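Local coordinates for oxidoreductase, NAD-binding/iron-sulfur cluster-binding protein (Nitratireductor pacificus pht-3B, PDB 6ZXU), which probably catalyses the reductive removal of halogen from organohalides, using cobalamin and two [4Fe-4S] clusters, at residues 61-66 and 167-172. Sequence-based numbering, arbitrary orientation.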
loop_
_atom_site.group_PDB
_atom_site.type_symbol
_atom_site.label_atom_id
_atom_site.label_comp_id
_atom_site.label_asym_id
_atom_site.label_seq_id
_atom_site.Cartn_x
_atom_site.Cartn_y
_atom_site.Cartn_z
ATOM N N GLN A 61 13.158 -20.262 -16.216
ATOM C CA GLN A 61 12.879 -19.682 -14.923
ATOM C C GLN A 61 12.702 -20.757 -13.909
ATOM O O GLN A 61 12.303 -21.844 -14.237
ATOM C CB GLN A 61 11.634 -18.825 -14.962
ATOM C CG GLN A 61 11.717 -17.618 -15.848
ATOM C CD GLN A 61 10.526 -16.717 -15.673
ATOM O OE1 GLN A 61 10.386 -16.104 -14.643
ATOM N NE2 GLN A 61 9.698 -16.585 -16.691
ATOM N N PRO A 62 13.036 -20.471 -12.628
ATOM C CA PRO A 62 12.634 -21.341 -11.526
ATOM C C PRO A 62 11.148 -21.666 -11.494
ATOM O O PRO A 62 10.318 -20.883 -11.912
ATOM C CB PRO A 62 12.967 -20.515 -10.251
ATOM C CG PRO A 62 14.027 -19.562 -10.697
ATOM C CD PRO A 62 13.702 -19.239 -12.127
ATOM N N GLU A 63 10.869 -22.839 -10.979
ATOM C CA GLU A 63 9.525 -23.391 -10.907
ATOM C C GLU A 63 9.302 -23.917 -9.518
ATOM O O GLU A 63 10.247 -24.115 -8.762
ATOM C CB GLU A 63 9.367 -24.583 -11.887
ATOM C CG GLU A 63 9.342 -24.159 -13.360
ATOM C CD GLU A 63 8.052 -23.416 -13.778
ATOM O OE1 GLU A 63 7.947 -23.015 -15.004
ATOM O OE2 GLU A 63 7.112 -23.286 -12.910
ATOM N N ASP A 64 8.042 -24.201 -9.204
ATOM C CA ASP A 64 7.719 -24.886 -7.929
ATOM C C ASP A 64 8.208 -26.347 -7.918
ATOM O O ASP A 64 8.197 -27.013 -8.957
ATOM C CB ASP A 64 6.217 -24.959 -7.700
ATOM C CG ASP A 64 5.600 -23.621 -7.502
ATOM O OD1 ASP A 64 5.298 -23.001 -8.566
ATOM O OD2 ASP A 64 5.262 -23.253 -6.290
ATOM N N GLY A 65 8.620 -26.809 -6.727
ATOM C CA GLY A 65 9.032 -28.204 -6.502
ATOM C C GLY A 65 7.884 -29.198 -6.598
ATOM O O GLY A 65 8.046 -30.266 -7.189
ATOM N N PHE A 66 6.714 -28.817 -6.060
ATOM C CA PHE A 66 5.545 -29.675 -6.017
ATOM C C PHE A 66 4.453 -29.138 -6.889
ATOM O O PHE A 66 4.404 -27.953 -7.234
ATOM C CB PHE A 66 5.012 -29.803 -4.594
ATOM C CG PHE A 66 6.097 -29.964 -3.572
ATOM C CD1 PHE A 66 6.698 -28.849 -3.006
ATOM C CD2 PHE A 66 6.556 -31.246 -3.216
ATOM C CE1 PHE A 66 7.702 -29.000 -2.055
ATOM C CE2 PHE A 66 7.570 -31.399 -2.286
ATOM C CZ PHE A 66 8.139 -30.273 -1.694
ATOM N N THR A 167 1.914 -23.180 -5.758
ATOM C CA THR A 167 1.336 -22.018 -6.424
ATOM C C THR A 167 2.328 -20.834 -6.582
ATOM O O THR A 167 1.949 -19.804 -7.071
ATOM C CB THR A 167 0.128 -21.473 -5.637
ATOM O OG1 THR A 167 0.591 -20.926 -4.388
ATOM C CG2 THR A 167 -0.897 -22.574 -5.385
ATOM N N ASN A 168 3.569 -21.044 -6.290
ATOM C CA ASN A 168 4.477 -19.914 -6.170
ATOM C C ASN A 168 4.838 -19.280 -7.481
ATOM O O ASN A 168 4.849 -18.062 -7.623
ATOM C CB ASN A 168 5.710 -20.344 -5.394
ATOM C CG ASN A 168 6.149 -19.306 -4.390
ATOM O OD1 ASN A 168 5.994 -18.095 -4.601
ATOM N ND2 ASN A 168 6.654 -19.754 -3.300
ATOM N N ALA A 169 5.028 -20.080 -8.499
ATOM C CA ALA A 169 5.349 -19.530 -9.816
ATOM C C ALA A 169 4.212 -18.780 -10.407
ATOM O O ALA A 169 4.388 -17.727 -10.992
ATOM C CB ALA A 169 5.767 -20.648 -10.754
ATOM N N ALA A 170 3.006 -19.272 -10.211
ATOM C CA ALA A 170 1.783 -18.533 -10.656
ATOM C C ALA A 170 1.478 -17.275 -9.824
ATOM O O ALA A 170 1.167 -16.237 -10.349
ATOM C CB ALA A 170 0.580 -19.463 -10.626
ATOM N N ARG A 171 1.628 -17.380 -8.509
ATOM C CA ARG A 171 1.569 -16.229 -7.612
ATOM C C ARG A 171 2.604 -15.158 -8.015
ATOM O O ARG A 171 2.296 -13.990 -8.149
ATOM C CB ARG A 171 1.792 -16.713 -6.179
ATOM C CG ARG A 171 1.932 -15.657 -5.075
ATOM C CD ARG A 171 3.401 -15.403 -4.875
ATOM N NE ARG A 171 3.799 -14.609 -3.733
ATOM C CZ ARG A 171 4.918 -13.919 -3.710
ATOM N NH1 ARG A 171 5.781 -13.979 -4.711
ATOM N NH2 ARG A 171 5.239 -13.233 -2.639
ATOM N N THR A 172 3.831 -15.577 -8.194
ATOM C CA THR A 172 4.876 -14.642 -8.555
ATOM C C THR A 172 4.724 -14.148 -10.009
ATOM O O THR A 172 4.952 -12.968 -10.279
ATOM C CB THR A 172 6.209 -15.282 -8.280
ATOM O OG1 THR A 172 6.228 -15.816 -6.937
ATOM C CG2 THR A 172 7.312 -14.271 -8.463
HETATM O O HOH W 1 2.636 -22.149 -9.604
#
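Asp64 meets the first turn of helix 168-190 with its carboxylate, which receives the N-H groups at the helix N-terminus from a distant loop, the one that precedes helix 74-85. Thr167, at the N-cap position, makes no capping bond; its OG1 is hydrogen-bonded to Ile164 O and to Tyr389 OH. Two hydrogen bonds from backbone N-H groups to the carboxylate carry the contact. Asn168 N donates to Asp64 OD2 over 2.8 Å, on the syn lone pair of that oxygen. Beside it, Ala169 N donates to Asp64 OD1 at 2.9 Å, also from the syn side but 27° out of the carboxylate plane; this bond is the straighter, with an N-H...O angle of 161°. CG of Asp64 stands anti to its carbonyl carbon, beside the backbone N (chi1 -66°), on the helix side. The third amide of the turn is served through water: a molecule 3.0 Å from Asp64 OD1 donates to it and accepts from Ala170 N. The negative group thus faces three successive N-H groups, and the helix dipole would probably favour its charged form. An asparagine in place of Asp64 would probably lose one of the two direct bonds, leaving a first-turn N-H without its mate and the helix end without a compensating charge.

Close carbon–oxygen approaches accompany these bonds. OD2 lies 3.1 Å from Asn168 CB, whose amide turns away to Gly151 O and Glu153. Glu63 bends back at chi2, while its OE1 forms a salt bridge with Arg233 of strand 232-239, tying the loop to the sheet as well as to the helix. The methyl CB of Ala169 is approached by both acids, Asp64 OD1 at 3.2 Å and Glu63 OE2 at 3.7 Å.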